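Local coordinates for ribosomal-protein-alanine acetyltransferase (PDB 3DNS) that probably acetylates the N-terminal alanine of a ribosomal protein, this chain being the N-terminal acetyltransferase-family (GNAT) domain of a longer protein, at residues 64-67 against 68-72; 71-74 against 75-79; 91-94 against 95-98. All coordinates share one frame; numbering follows the deposited sequence.

Interaction 1: 64-67 against 68-72; sequences IKEI and LSVFM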
ATOM      1  N   ILE A  64       8.304   1.967   9.936  1.00 25.30           N
ATOM      2  CA  ILE A  64       7.370   2.745  10.749  1.00 23.70           C
ATOM      3  C   ILE A  64       8.106   3.612  11.756  1.00 23.19           C
ATOM      4  O   ILE A  64       7.776   4.773  11.916  1.00 22.79           O
ATOM      5  CB  ILE A  64       6.366   1.834  11.430  1.00 24.48           C
ATOM      6  CG1 ILE A  64       5.560   1.027  10.378  1.00 25.67           C
ATOM      7  CG2 ILE A  64       5.389   2.618  12.296  1.00 23.94           C
ATOM      8  CD1 ILE A  64       5.206   1.844   9.204  1.00 28.66           C
ATOM      9  N   LYS A  65       9.075   3.021  12.457  1.00 22.80           N
ATOM     10  CA  LYS A  65       9.928   3.754  13.397  1.00 23.10           C
ATOM     11  C   LYS A  65      10.586   4.952  12.722  1.00 21.26           C
ATOM     12  O   LYS A  65      10.685   6.037  13.332  1.00 20.07           O
ATOM     13  CB  LYS A  65      11.026   2.862  14.012  1.00 22.53           C
ATOM     14  CG  LYS A  65      10.595   2.138  15.268  1.00 26.06           C
ATOM     15  CD  LYS A  65      11.728   1.306  15.922  1.00 26.25           C
ATOM     16  CE  LYS A  65      11.555  -0.201  15.727  1.00 28.82           C
ATOM     17  NZ  LYS A  65      12.339  -1.004  16.758  1.00 29.43           N
ATOM     18  N   GLU A  66      11.083   4.741  11.515  1.00 20.47           N
ATOM     19  CA  GLU A  66      11.719   5.828  10.769  1.00 20.53           C
ATOM     20  C   GLU A  66      10.694   6.904  10.434  1.00 20.76           C
ATOM     21  O   GLU A  66      10.948   8.114  10.588  1.00 22.23           O
ATOM     22  CB  GLU A  66      12.397   5.314   9.505  1.00 20.51           C
ATOM     23  CG  GLU A  66      12.988   6.421   8.643  1.00 21.77           C
ATOM     24  CD  GLU A  66      13.801   5.879   7.495  1.00 21.69           C
ATOM     25  OE1 GLU A  66      14.794   5.197   7.734  1.00 27.73           O
ATOM     26  OE2 GLU A  66      13.451   6.134   6.347  1.00 24.53           O
ATOM     27  N   ILE A  67       9.525   6.499   9.973  1.00 19.64           N
ATOM     28  CA  ILE A  67       8.530   7.489   9.559  1.00 18.94           C
ATOM     29  C   ILE A  67       8.187   8.393  10.754  1.00 18.90           C
ATOM     30  O   ILE A  67       8.169   9.603  10.673  1.00 18.81           O
ATOM     31  CB  ILE A  67       7.260   6.766   8.970  1.00 19.49           C
ATOM     32  CG1 ILE A  67       7.618   6.049   7.652  1.00 17.70           C
ATOM     33  CG2 ILE A  67       6.053   7.732   8.785  1.00 18.30           C
ATOM     34  CD1 ILE A  67       6.661   4.899   7.253  1.00 17.57           C
ATOM     35  N   LEU A  68       7.925   7.762  11.885  1.00 18.72           N
ATOM     36  CA  LEU A  68       7.581   8.470  13.087  1.00 18.44           C
ATOM     37  C   LEU A  68       8.722   9.373  13.553  1.00 18.20           C
ATOM     38  O   LEU A  68       8.505  10.491  13.948  1.00 18.46           O
ATOM     39  CB  LEU A  68       7.196   7.456  14.180  1.00 18.12           C
ATOM     40  CG  LEU A  68       5.820   6.799  14.063  1.00 19.16           C
ATOM     41  CD1 LEU A  68       5.757   5.545  14.994  1.00 14.93           C
ATOM     42  CD2 LEU A  68       4.680   7.805  14.440  1.00 16.95           C
ATOM     43  N   SER A  69       9.952   8.886  13.468  1.00 20.08           N
ATOM     44  CA  SER A  69      11.105   9.631  13.901  1.00 20.48           C
ATOM     45  C   SER A  69      11.300  10.845  13.011  1.00 19.40           C
ATOM     46  O   SER A  69      11.504  11.932  13.506  1.00 18.15           O
ATOM     47  CB  SER A  69      12.378   8.756  13.973  1.00 20.97           C
ATOM     48  OG  SER A  69      12.230   7.807  15.009  1.00 22.54           O
ATOM     49  N   VAL A  70      11.219  10.637  11.719  1.00 20.08           N
ATOM     50  CA  VAL A  70      11.315  11.710  10.731  1.00 20.53           C
ATOM     51  C   VAL A  70      10.281  12.789  10.950  1.00 20.46           C
ATOM     52  O   VAL A  70      10.629  13.985  10.968  1.00 20.52           O
ATOM     53  CB  VAL A  70      11.177  11.172   9.246  1.00 20.78           C
ATOM     54  CG1 VAL A  70      11.096  12.318   8.271  1.00 19.85           C
ATOM     55  CG2 VAL A  70      12.403  10.220   8.844  1.00 20.38           C
ATOM     56  N   PHE A  71       9.021  12.378  11.115  1.00 20.60           N
ATOM     57  CA  PHE A  71       7.909  13.326  11.245  1.00 20.35           C
ATOM     58  C   PHE A  71       7.926  14.042  12.599  1.00 20.22           C
ATOM     59  O   PHE A  71       7.628  15.232  12.700  1.00 20.30           O
ATOM     60  CB  PHE A  71       6.575  12.631  10.930  1.00 20.22           C
ATOM     61  CG  PHE A  71       5.497  13.566  10.419  1.00 21.11           C
ATOM     62  CD1 PHE A  71       5.681  14.304   9.251  1.00 21.20           C
ATOM     63  CD2 PHE A  71       4.305  13.728  11.113  1.00 20.98           C
ATOM     64  CE1 PHE A  71       4.680  15.152   8.774  1.00 21.70           C
ATOM     65  CE2 PHE A  71       3.330  14.611  10.662  1.00 20.18           C
ATOM     66  CZ  PHE A  71       3.510  15.316   9.505  1.00 19.61           C
HETATM   67  N   MSE A  72       8.312  13.343  13.663  1.00 21.35           N
HETATM   68  CA  MSE A  72       8.406  13.992  14.983  1.00 21.95           C
HETATM   69  C   MSE A  72       9.486  15.073  14.997  1.00 21.73           C
HETATM   70  O   MSE A  72       9.297  16.141  15.523  1.00 22.08           O
HETATM   71  CB  MSE A  72       8.741  12.968  16.113  1.00 21.92           C
HETATM   72  CG  MSE A  72       7.655  11.977  16.559  1.00 24.15           C
HETATM   73 SE   MSE A  72       5.884  12.713  16.704  0.70 28.55          SE
HETATM   74  CE  MSE A  72       5.403  12.421  14.818  1.00 25.27           C
TER
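The flat peptide carbonyl of Lys65 is approached from both faces by one residue, Ser69. The backbone N of Ser69 bonds to Lys65 O at 2.9 Å from one face. Ser69 OG donates to the same Lys65 O, also at 2.9 Å, from the opposite face. The hydroxyl lies beside its own backbone N (chi1 -67°), and this folds it back onto the preceding turn. Two bonds therefore grip one oxygen, and both donors are tilted from the carbonyl plane. The Phe71 ring makes its edge-to-face partnership outside this stretch, with Phe49. Across the contact it is Phe71 CB that touches, 3.4 Å from Ile67 O. Lys65, Ile67, Ser69 and Phe71 belong to helix 61-78. This helix is the crossover of the beta-alpha-beta unit that joins parallel strands 46-53 and 83-89 in the GNAT fold. Along it Leu68, Val70 and Phe71 bond through N to the carbonyls of Ile64, Glu66 and Ile67. On the buried side, Ile64 CG2 meets Leu68 CD1 at 4.0 Å, the two side chains running slantwise to each other. Leu68 continues onto Ile86 of strand 83-89. The Ile67 side chain touches Thr10 and Ile12 of strand 10-14. Glu66 and Val70 stand side by side and point the same way, with Glu66 CG 3.8 Å from Val70 CG2. Beyond CG the Glu66 chain is extended, and its OE2 accepts bonds from Tyr9 N and Thr10 OG1. The amine of Lys65 is held by a salt bridge to Glu99 of helix 95-99.

Interaction 2: 71-74 against 75-79; sequences FMEF and LFKSN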
ATOM      1  N   PHE A  71       9.021  12.378  11.115  1.00 20.60           N
ATOM      2  CA  PHE A  71       7.909  13.326  11.245  1.00 20.35           C
ATOM      3  C   PHE A  71       7.926  14.042  12.599  1.00 20.22           C
ATOM      4  O   PHE A  71       7.628  15.232  12.700  1.00 20.30           O
ATOM      5  CB  PHE A  71       6.575  12.631  10.930  1.00 20.22           C
ATOM      6  CG  PHE A  71       5.497  13.566  10.419  1.00 21.11           C
ATOM      7  CD1 PHE A  71       5.681  14.304   9.251  1.00 21.20           C
ATOM      8  CD2 PHE A  71       4.305  13.728  11.113  1.00 20.98           C
ATOM      9  CE1 PHE A  71       4.680  15.152   8.774  1.00 21.70           C
ATOM     10  CE2 PHE A  71       3.330  14.611  10.662  1.00 20.18           C
ATOM     11  CZ  PHE A  71       3.510  15.316   9.505  1.00 19.61           C
HETATM   12  N   MSE A  72       8.312  13.343  13.663  1.00 21.35           N
HETATM   13  CA  MSE A  72       8.406  13.992  14.983  1.00 21.95           C
HETATM   14  C   MSE A  72       9.486  15.073  14.997  1.00 21.73           C
HETATM   15  O   MSE A  72       9.297  16.141  15.523  1.00 22.08           O
HETATM   16  CB  MSE A  72       8.741  12.968  16.113  1.00 21.92           C
HETATM   17  CG  MSE A  72       7.655  11.977  16.559  1.00 24.15           C
HETATM   18 SE   MSE A  72       5.884  12.713  16.704  0.70 28.55          SE
HETATM   19  CE  MSE A  72       5.403  12.421  14.818  1.00 25.27           C
ATOM     20  N   GLU A  73      10.636  14.765  14.431  1.00 22.37           N
ATOM     21  CA  GLU A  73      11.706  15.745  14.319  1.00 23.02           C
ATOM     22  C   GLU A  73      11.206  17.011  13.615  1.00 23.07           C
ATOM     23  O   GLU A  73      11.473  18.142  14.080  1.00 22.65           O
ATOM     24  CB  GLU A  73      12.943  15.173  13.597  1.00 22.39           C
ATOM     25  CG  GLU A  73      14.127  16.215  13.353  1.00 23.29           C
ATOM     26  CD  GLU A  73      14.919  16.539  14.595  1.00 26.75           C
ATOM     27  OE1 GLU A  73      14.731  15.842  15.624  1.00 29.36           O
ATOM     28  OE2 GLU A  73      15.751  17.492  14.560  1.00 29.65           O
ATOM     29  N   PHE A  74      10.492  16.806  12.518  1.00 23.70           N
ATOM     30  CA  PHE A  74       9.809  17.893  11.792  1.00 23.67           C
ATOM     31  C   PHE A  74       8.836  18.722  12.644  1.00 23.47           C
ATOM     32  O   PHE A  74       8.875  19.936  12.627  1.00 22.86           O
ATOM     33  CB  PHE A  74       9.017  17.303  10.617  1.00 24.11           C
ATOM     34  CG  PHE A  74       8.251  18.351   9.769  1.00 24.38           C
ATOM     35  CD1 PHE A  74       8.924  19.356   9.088  1.00 24.00           C
ATOM     36  CD2 PHE A  74       6.865  18.305   9.670  1.00 25.42           C
ATOM     37  CE1 PHE A  74       8.216  20.275   8.331  1.00 25.62           C
ATOM     38  CE2 PHE A  74       6.158  19.215   8.947  1.00 25.04           C
ATOM     39  CZ  PHE A  74       6.817  20.197   8.277  1.00 24.61           C
ATOM     40  N   LEU A  75       7.923  18.051  13.325  1.00 22.17           N
ATOM     41  CA  LEU A  75       6.917  18.729  14.162  1.00 21.96           C
ATOM     42  C   LEU A  75       7.494  19.439  15.383  1.00 22.04           C
ATOM     43  O   LEU A  75       7.172  20.635  15.644  1.00 23.24           O
ATOM     44  CB  LEU A  75       5.825  17.714  14.585  1.00 22.64           C
ATOM     45  CG  LEU A  75       4.862  17.154  13.476  1.00 20.09           C
ATOM     46  CD1 LEU A  75       3.833  16.212  14.062  1.00 19.13           C
ATOM     47  CD2 LEU A  75       4.126  18.204  12.706  1.00 16.72           C
ATOM     48  N   PHE A  76       8.330  18.720  16.132  1.00 21.04           N
ATOM     49  CA  PHE A  76       8.964  19.250  17.343  1.00 21.83           C
ATOM     50  C   PHE A  76      10.062  20.274  17.099  1.00 21.35           C
ATOM     51  O   PHE A  76      10.145  21.224  17.851  1.00 21.74           O
ATOM     52  CB  PHE A  76       9.536  18.137  18.234  1.00 21.43           C
ATOM     53  CG  PHE A  76       8.496  17.247  18.805  1.00 23.60           C
ATOM     54  CD1 PHE A  76       7.482  17.767  19.612  1.00 21.88           C
ATOM     55  CD2 PHE A  76       8.496  15.879  18.533  1.00 22.80           C
ATOM     56  CE1 PHE A  76       6.516  16.947  20.156  1.00 22.41           C
ATOM     57  CE2 PHE A  76       7.511  15.037  19.102  1.00 21.61           C
ATOM     58  CZ  PHE A  76       6.523  15.563  19.883  1.00 21.30           C
ATOM     59  N   LYS A  77      10.900  20.079  16.096  1.00 21.33           N
ATOM     60  CA  LYS A  77      12.099  20.878  15.976  1.00 23.54           C
ATOM     61  C   LYS A  77      12.078  21.880  14.864  1.00 23.95           C
ATOM     62  O   LYS A  77      12.824  22.832  14.915  1.00 22.48           O
ATOM     63  CB  LYS A  77      13.328  19.988  15.798  1.00 24.32           C
ATOM     64  CG  LYS A  77      13.325  18.821  16.758  1.00 26.99           C
ATOM     65  CD  LYS A  77      13.773  19.277  18.116  1.00 29.97           C
ATOM     66  CE  LYS A  77      15.250  19.255  18.240  1.00 30.66           C
ATOM     67  NZ  LYS A  77      15.526  19.396  19.692  1.00 33.37           N
ATOM     68  N   SER A  78      11.227  21.658  13.853  1.00 25.78           N
ATOM     69  CA  SER A  78      11.053  22.606  12.735  1.00 25.86           C
ATOM     70  C   SER A  78       9.686  23.271  12.716  1.00 26.25           C
ATOM     71  O   SER A  78       9.468  24.116  11.872  1.00 25.86           O
ATOM     72  CB  SER A  78      11.265  21.890  11.414  1.00 26.10           C
ATOM     73  OG  SER A  78      12.570  21.387  11.372  1.00 27.11           O
ATOM     74  N   ASN A  79       8.783  22.920  13.645  1.00 26.34           N
ATOM     75  CA  ASN A  79       7.465  23.555  13.729  1.00 26.91           C
ATOM     76  C   ASN A  79       6.952  24.039  15.100  1.00 26.86           C
ATOM     77  O   ASN A  79       5.815  24.452  15.198  1.00 28.19           O
ATOM     78  CB  ASN A  79       6.390  22.676  13.092  1.00 27.54           C
ATOM     79  CG  ASN A  79       6.528  22.569  11.587  1.00 29.43           C
ATOM     80  OD1 ASN A  79       7.268  21.730  11.087  1.00 32.68           O
ATOM     81  ND2 ASN A  79       5.767  23.394  10.851  1.00 28.09           N
TER
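Leu75 packs against Phe71 and Met72, one turn earlier in the helix, and this is the dense side of the contact. Leu75 CG sits over one face of the Phe71 ring. Leu75 CD1 reaches Phe71 CE2 at 3.8 Å. Leu75 CD1 also lies 4.2 Å from CE of Met72, a residue modelled as selenomethionine. The other methyl, Leu75 CD2, is 4.1 Å from Phe74 CD2. Met72 and Phe76 lie side by side and point the same way. Their contact is Met-aromatic: Met72 SE comes to 3.7 Å from Phe76 CE2 and stands oblique to the ring. The Met72 chain bends at chi2 (-41°) and again at chi3, and this carries CE across to Leu75. This is the C-terminal end of helix 61-78, the crossover helix of a beta-alpha-beta unit in the GNAT fold. Its inner face rests on Phe49 of strand 46-53 and Val84 of strand 83-89. Tyr131 of helix 128-132 stacks on the Phe76 ring. The other side, with Glu73, Lys77 and Ser78, is exposed and looser. The Glu73 carboxylate lies against the aliphatic part of Lys77, with OE1 of Glu73 3.5 Å from CG of Lys77. Their charged ends are not in contact, with Glu73 OE1 5.5 Å from Lys77 NZ. Glu73 OE1 is instead hydrogen-bonded to Tyr131 OH, and Lys77 NZ has a weak bond to Tyr128 OH. The backbone also slackens toward the end of the helix. Phe76 N meets Met72 O at 2.8 Å with an N-H...O angle of 166°. Ser78 N reaches Phe74 O at 3.2 Å with only 136°, from above the carbonyl plane.

Interaction 3: 91-94 against 95-98; sequences EVST and QPFV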
ATOM      1  N   GLU A  91      -4.754  -2.396  13.936  1.00 31.00           N
ATOM      2  CA  GLU A  91      -3.939  -3.332  13.139  1.00 31.68           C
ATOM      3  C   GLU A  91      -2.498  -2.956  12.947  1.00 31.63           C
ATOM      4  O   GLU A  91      -1.692  -3.818  12.675  1.00 32.09           O
ATOM      5  CB  GLU A  91      -4.546  -3.530  11.756  1.00 31.73           C
ATOM      6  CG  GLU A  91      -5.810  -4.341  11.857  1.00 34.70           C
ATOM      7  CD  GLU A  91      -6.216  -4.958  10.557  1.00 35.00           C
ATOM      8  OE1 GLU A  91      -5.790  -4.455   9.483  1.00 42.30           O
ATOM      9  OE2 GLU A  91      -6.954  -5.958  10.619  1.00 40.60           O
ATOM     10  N   VAL A  92      -2.176  -1.660  13.028  1.00 31.85           N
ATOM     11  CA  VAL A  92      -0.810  -1.194  12.820  1.00 31.35           C
ATOM     12  C   VAL A  92       0.001  -1.672  14.015  1.00 31.86           C
ATOM     13  O   VAL A  92      -0.499  -1.734  15.139  1.00 31.10           O
ATOM     14  CB  VAL A  92      -0.715   0.370  12.662  1.00 31.65           C
ATOM     15  CG1 VAL A  92       0.748   0.853  12.549  1.00 29.94           C
ATOM     16  CG2 VAL A  92      -1.556   0.887  11.425  1.00 27.35           C
ATOM     17  N   SER A  93       1.259  -2.002  13.760  1.00 32.35           N
ATOM     18  CA  SER A  93       2.140  -2.566  14.786  1.00 32.87           C
ATOM     19  C   SER A  93       2.455  -1.519  15.843  1.00 33.27           C
ATOM     20  O   SER A  93       3.027  -0.472  15.524  1.00 34.24           O
ATOM     21  CB  SER A  93       3.424  -3.022  14.111  1.00 32.59           C
ATOM     22  OG  SER A  93       4.356  -3.477  15.062  1.00 35.10           O
ATOM     23  N   THR A  94       2.079  -1.786  17.094  1.00 33.22           N
ATOM     24  CA  THR A  94       2.212  -0.781  18.172  1.00 32.71           C
ATOM     25  C   THR A  94       3.633  -0.748  18.766  1.00 32.06           C
ATOM     26  O   THR A  94       4.016   0.144  19.562  1.00 32.13           O
ATOM     27  CB  THR A  94       1.173  -1.029  19.299  1.00 32.46           C
ATOM     28  OG1 THR A  94       1.509  -2.215  20.015  1.00 33.49           O
ATOM     29  CG2 THR A  94      -0.226  -1.194  18.739  1.00 32.85           C
ATOM     30  N   GLN A  95       4.415  -1.739  18.379  1.00 31.74           N
ATOM     31  CA  GLN A  95       5.782  -1.902  18.844  1.00 31.52           C
ATOM     32  C   GLN A  95       6.656  -0.678  18.551  1.00 31.05           C
ATOM     33  O   GLN A  95       7.345  -0.168  19.461  1.00 29.83           O
ATOM     34  CB  GLN A  95       6.328  -3.178  18.211  1.00 31.51           C
ATOM     35  CG  GLN A  95       7.821  -3.289  18.111  1.00 32.82           C
ATOM     36  CD  GLN A  95       8.229  -4.601  17.486  1.00 34.48           C
ATOM     37  OE1 GLN A  95       7.455  -5.189  16.719  1.00 39.68           O
ATOM     38  NE2 GLN A  95       9.443  -5.083  17.804  1.00 37.40           N
ATOM     39  N   PRO A  96       6.622  -0.168  17.298  1.00 30.10           N
ATOM     40  CA  PRO A  96       7.455   0.980  17.014  1.00 30.15           C
ATOM     41  C   PRO A  96       7.121   2.161  17.919  1.00 29.58           C
ATOM     42  O   PRO A  96       8.006   2.880  18.333  1.00 29.77           O
ATOM     43  CB  PRO A  96       7.135   1.315  15.545  1.00 30.18           C
ATOM     44  CG  PRO A  96       6.562   0.079  14.973  1.00 31.38           C
ATOM     45  CD  PRO A  96       5.831  -0.563  16.125  1.00 31.56           C
ATOM     46  N   PHE A  97       5.844   2.359  18.227  1.00 29.71           N
ATOM     47  CA  PHE A  97       5.427   3.493  19.050  1.00 29.44           C
ATOM     48  C   PHE A  97       5.973   3.372  20.464  1.00 29.59           C
ATOM     49  O   PHE A  97       6.462   4.350  21.076  1.00 32.03           O
ATOM     50  CB  PHE A  97       3.918   3.568  19.139  1.00 29.24           C
ATOM     51  CG  PHE A  97       3.274   3.996  17.887  1.00 29.44           C
ATOM     52  CD1 PHE A  97       3.025   5.334  17.655  1.00 25.62           C
ATOM     53  CD2 PHE A  97       2.887   3.036  16.927  1.00 30.50           C
ATOM     54  CE1 PHE A  97       2.436   5.735  16.463  1.00 29.07           C
ATOM     55  CE2 PHE A  97       2.311   3.423  15.761  1.00 30.43           C
ATOM     56  CZ  PHE A  97       2.064   4.783  15.524  1.00 30.27           C
ATOM     57  N   VAL A  98       5.855   2.184  21.020  1.00 29.71           N
ATOM     58  CA  VAL A  98       6.292   1.958  22.405  1.00 29.61           C
ATOM     59  C   VAL A  98       7.837   2.073  22.490  1.00 29.09           C
ATOM     60  O   VAL A  98       8.389   2.639  23.440  1.00 29.21           O
ATOM     61  CB  VAL A  98       5.679   0.604  22.951  1.00 29.88           C
ATOM     62  CG1 VAL A  98       6.115   0.282  24.379  1.00 29.91           C
ATOM     63  CG2 VAL A  98       4.137   0.690  22.886  1.00 30.98           C
TER
HETATM   64  O   HOH W   1       5.553  -6.677  15.016  1.00 54.17           O
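Val98 N bonds to Thr94 O at 3.1 Å, with an N-H...O angle of 161°. This bond belongs to the first turn of helix 95-99, a short helix of the GNAT fold reached by the loop that leaves strand 83-89. Val98 CG2 also touches the same Thr94 O, at 3.4 Å. Phe97 turns back toward the loop, its CG beside its own backbone N (chi1 -72°). Ser93 O lies at the edge of the Phe97 ring, in its plane, 3.8 Å from CD2. Val92 CG1 is at the ring edge too, a looser contact at 4.4 Å from Phe97 CE2. Ser93 OG rests against the proline ring, 3.4 Å from Pro96 CD.

Farther out, Phe124 stacks on the Phe97 ring and Phe102 meets it edge-to-face. Pro96 packs on Ile64 and Lys65 of helix 61-78. Thr94 touches Phe122 and Phe124 of strand 117-127. Gln95 is extended beyond CG, and its NE2 bonds to Glu99 OE2. Asn61 has a weak bond to Ser93 OG. A water joins loop to helix: it donates to Gln95 OE1 at 3.0 Å and has a weak bond of 3.4 Å with Ser93 OG.

How the interactions relate
Interactions 1 and 2 are successive parts of helix 61-78, with centres about 10 Å apart. They share Phe71 and Met72. Interaction 3 comes later in the chain, after strand 83-89, where the loop enters helix 95-99. Its centre is about 12 Å from that of interaction 1, and the two touch. Lys65 CG packs on Pro96 CB, and Leu68 CD1 on Phe97 CE1, each pair at 3.6 Å. Interaction 2 lies about 20 Å from interaction 3 between centres and does not touch it. The earlier part of the crossover helix thus packs on the short helix 95-99. The later part packs on helix 128-132. Both parts lie against the mixed sheet of the GNAT domain.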